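Long-range contact in cytochrome C3, A dimeric class III c-type cytochrome (Desulfovibrio gigas, PDB 1GYO), which binds four c-type hemes per subunit as a disulfide-linked dimer and probably transfers electrons between redox partners: residues P4-I9 with K23-H28. Numbering follows the deposited sequence.
Sequences PCKVVI and KVEMSH. With HEC (heme c), chain C.
With CG anti to its carbonyl carbon (chi1 -82°), the His28 side chain brings its ring to the carbonyl of Pro4 and to the heme iron, while Met26, whose CG is anti to the backbone N (chi1 -167°), bends, mostly at chi3, to lay its CE over the centre of that ring. Met26 lies in strand 24-27, and His28 directly follows it, in the two-stranded antiparallel sheet of the class III cytochrome c fold; they illustrate how such a small sheet can present an axial ligand. His28 NE2 binds HEC FE at 2.0 Å, His40 taking the other axial place. The other ring nitrogen, ND1, donates to Pro4 O at 2.7 Å, a bent bond, the oxygen 26° out of the ring plane, that with the iron restrains the imidazole's rotation and would lend it some imidazolate character. Four nearly straight backbone bonds join Val7 to Met26 and Ile9 to Val24. Val7, Ile9 and Met26 share the sheet face turned to the heme; there Met26 SD lies 3.5 Å from HEC CHD, and Ile9 CD1 touches HEC CMD. Cys5 carries the disulfide to Cys46 of the second subunit. On the opposite, exposed face, Lys6 NZ meets Glu25 OE2 from above the carboxylate plane, a 2.8 Å salt bridge.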
loop_
_atom_site.group_PDB
_atom_site.type_symbol
_atom_site.label_atom_id
_atom_site.label_comp_id
_atom_site.label_asym_id
_atom_site.label_seq_id
_atom_site.Cartn_x
_atom_site.Cartn_y
_atom_site.Cartn_z
ATOM N N PRO A 4 -2.689 -0.217 10.455
ATOM C CA PRO A 4 -3.444 -0.934 11.492
ATOM C C PRO A 4 -4.335 -1.974 10.881
ATOM O O PRO A 4 -5.041 -1.735 9.890
ATOM C CB PRO A 4 -4.257 0.199 12.166
ATOM C CG PRO A 4 -3.371 1.376 11.929
ATOM C CD PRO A 4 -2.943 1.251 10.458
ATOM N N CYS A 5 -4.365 -3.164 11.453
ATOM C CA CYS A 5 -5.269 -4.190 10.939
ATOM C C CYS A 5 -6.715 -3.824 11.190
ATOM O O CYS A 5 -7.511 -4.189 10.320
ATOM C CB CYS A 5 -4.883 -5.559 11.510
ATOM S SG CYS A 5 -3.316 -6.172 10.764
ATOM N N LYS A 6 -7.010 -3.128 12.284
ATOM C CA LYS A 6 -8.378 -2.611 12.488
ATOM C C LYS A 6 -8.255 -1.158 12.921
ATOM O O LYS A 6 -7.392 -0.867 13.754
ATOM C CB LYS A 6 -9.175 -3.450 13.482
ATOM C CG LYS A 6 -10.609 -3.005 13.665
ATOM C CD LYS A 6 -11.250 -3.564 14.939
ATOM C CE LYS A 6 -11.441 -5.059 14.830
ATOM N NZ LYS A 6 -12.564 -5.577 15.673
ATOM N N VAL A 7 -9.092 -0.311 12.362
ATOM C CA VAL A 7 -9.162 1.100 12.660
ATOM C C VAL A 7 -10.567 1.385 13.217
ATOM O O VAL A 7 -11.536 0.764 12.811
ATOM C CB VAL A 7 -8.851 2.055 11.480
ATOM C CG1 VAL A 7 -7.407 1.874 10.972
ATOM C CG2 VAL A 7 -9.786 1.866 10.318
ATOM N N VAL A 8 -10.648 2.324 14.131
ATOM C CA VAL A 8 -11.953 2.826 14.567
ATOM C C VAL A 8 -12.080 4.241 14.045
ATOM O O VAL A 8 -11.242 5.125 14.279
ATOM C CB VAL A 8 -12.087 2.840 16.098
ATOM C CG1 VAL A 8 -13.459 3.396 16.453
ATOM C CG2 VAL A 8 -11.828 1.425 16.638
ATOM N N ILE A 9 -13.082 4.437 13.225
ATOM C CA ILE A 9 -13.361 5.644 12.532
ATOM C C ILE A 9 -14.441 6.397 13.340
ATOM O O ILE A 9 -15.451 5.801 13.677
ATOM C CB ILE A 9 -13.819 5.388 11.095
ATOM C CG1 ILE A 9 -12.920 4.428 10.341
ATOM C CG2 ILE A 9 -13.938 6.743 10.344
ATOM C CD1 ILE A 9 -13.524 3.949 9.013
ATOM N N LYS A 23 -19.314 5.677 15.733
ATOM C CA LYS A 23 -18.058 4.949 15.553
ATOM C C LYS A 23 -18.259 3.783 14.601
ATOM O O LYS A 23 -19.267 3.069 14.691
ATOM C CB LYS A 23 -17.474 4.381 16.863
ATOM C CG LYS A 23 -16.879 5.405 17.794
ATOM C CD LYS A 23 -16.281 4.870 19.051
ATOM C CE LYS A 23 -16.110 3.389 19.224
ATOM N NZ LYS A 23 -15.562 3.060 20.608
ATOM N N VAL A 24 -17.308 3.553 13.724
ATOM C CA VAL A 24 -17.358 2.414 12.800
ATOM C C VAL A 24 -15.971 1.776 12.728
ATOM O O VAL A 24 -14.980 2.494 12.576
ATOM C CB VAL A 24 -17.759 2.852 11.372
ATOM C CG1 VAL A 24 -17.579 1.746 10.366
ATOM C CG2 VAL A 24 -19.190 3.426 11.394
ATOM N N GLU A 25 -15.902 0.475 12.816
ATOM C CA GLU A 25 -14.643 -0.233 12.676
ATOM C C GLU A 25 -14.462 -0.614 11.233
ATOM O O GLU A 25 -15.407 -0.967 10.515
ATOM C CB GLU A 25 -14.656 -1.498 13.536
ATOM C CG GLU A 25 -14.887 -1.238 14.984
ATOM C CD GLU A 25 -14.727 -2.524 15.824
ATOM O OE1 GLU A 25 -14.714 -2.300 17.050
ATOM O OE2 GLU A 25 -14.647 -3.671 15.340
ATOM N N MET A 26 -13.209 -0.568 10.777
ATOM C CA MET A 26 -12.884 -1.077 9.466
ATOM C C MET A 26 -11.619 -1.905 9.556
ATOM O O MET A 26 -10.653 -1.544 10.227
ATOM C CB MET A 26 -12.602 0.048 8.476
ATOM C CG MET A 26 -12.547 -0.379 7.025
ATOM S SD MET A 26 -11.419 0.591 6.015
ATOM C CE MET A 26 -9.922 -0.097 6.579
ATOM N N SER A 27 -11.663 -3.051 8.877
ATOM C CA SER A 27 -10.508 -3.952 8.867
ATOM C C SER A 27 -9.709 -3.787 7.608
ATOM O O SER A 27 -10.188 -4.036 6.496
ATOM C CB SER A 27 -11.018 -5.383 8.965
ATOM O OG SER A 27 -9.876 -6.253 8.745
ATOM N N HIS A 28 -8.441 -3.381 7.743
ATOM C CA HIS A 28 -7.552 -3.429 6.565
ATOM C C HIS A 28 -7.338 -4.865 6.114
ATOM O O HIS A 28 -7.197 -5.123 4.933
ATOM C CB HIS A 28 -6.198 -2.776 6.823
ATOM C CG HIS A 28 -6.153 -1.276 6.690
ATOM N ND1 HIS A 28 -6.126 -0.447 7.776
ATOM C CD2 HIS A 28 -6.098 -0.454 5.621
ATOM C CE1 HIS A 28 -6.035 0.839 7.329
ATOM N NE2 HIS A 28 -6.023 0.853 6.030
HETATM FE FE HEC C . -5.906 2.523 4.906
HETATM C CHA HEC C . -6.097 4.247 7.830
HETATM C CHB HEC C . -2.521 2.664 5.048
HETATM C CHC HEC C . -5.722 0.410 2.295
HETATM C CHD HEC C . -9.207 2.842 4.477
HETATM N NA HEC C . -4.579 3.269 6.203
HETATM C C1A HEC C . -4.830 3.940 7.382
HETATM C C2A HEC C . -3.600 4.326 8.036
HETATM C C3A HEC C . -2.591 3.903 7.229
HETATM C C4A HEC C . -3.198 3.248 6.097
HETATM C CMA HEC C . -1.106 4.057 7.427
HETATM C CAA HEC C . -3.496 5.024 9.344
HETATM C CBA HEC C . -3.685 6.520 9.315
HETATM C CGA HEC C . -3.781 7.154 10.697
HETATM O O1A HEC C . -4.361 6.534 11.614
HETATM O O2A HEC C . -3.287 8.258 10.884
HETATM N NB HEC C . -4.414 1.718 3.851
HETATM C C1B HEC C . -3.059 1.917 4.017
HETATM C C2B HEC C . -2.308 1.202 3.008
HETATM C C3B HEC C . -3.212 0.523 2.237
HETATM C C4B HEC C . -4.515 0.857 2.772
HETATM C CMB HEC C . -0.816 1.229 2.876
HETATM C CAB HEC C . -2.966 -0.405 1.087
HETATM C CBB HEC C . -2.116 -1.628 1.400
HETATM N NC HEC C . -7.219 1.732 3.668
HETATM C C1C HEC C . -6.977 0.838 2.645
HETATM C C2C HEC C . -8.207 0.471 1.973
HETATM C C3C HEC C . -9.183 1.184 2.577
HETATM C C4C HEC C . -8.571 1.982 3.600
HETATM C CMC HEC C . -8.264 -0.467 0.803
HETATM C CAC HEC C . -10.652 1.258 2.222
HETATM C CBC HEC C . -11.329 -0.121 2.192
HETATM N ND HEC C . -7.355 3.357 5.965
HETATM C C1D HEC C . -8.693 3.457 5.581
HETATM C C2D HEC C . -9.429 4.237 6.540
HETATM C C3D HEC C . -8.576 4.523 7.557
HETATM C C4D HEC C . -7.284 4.038 7.163
HETATM C CMD HEC C . -10.899 4.609 6.424
HETATM C CAD HEC C . -8.921 5.261 8.825
HETATM C CBD HEC C . -8.772 6.763 8.628
HETATM C CGD HEC C . -9.640 7.643 9.462
HETATM O O1D HEC C . -9.904 8.783 8.998
HETATM O O2D HEC C . -10.084 7.276 10.550
#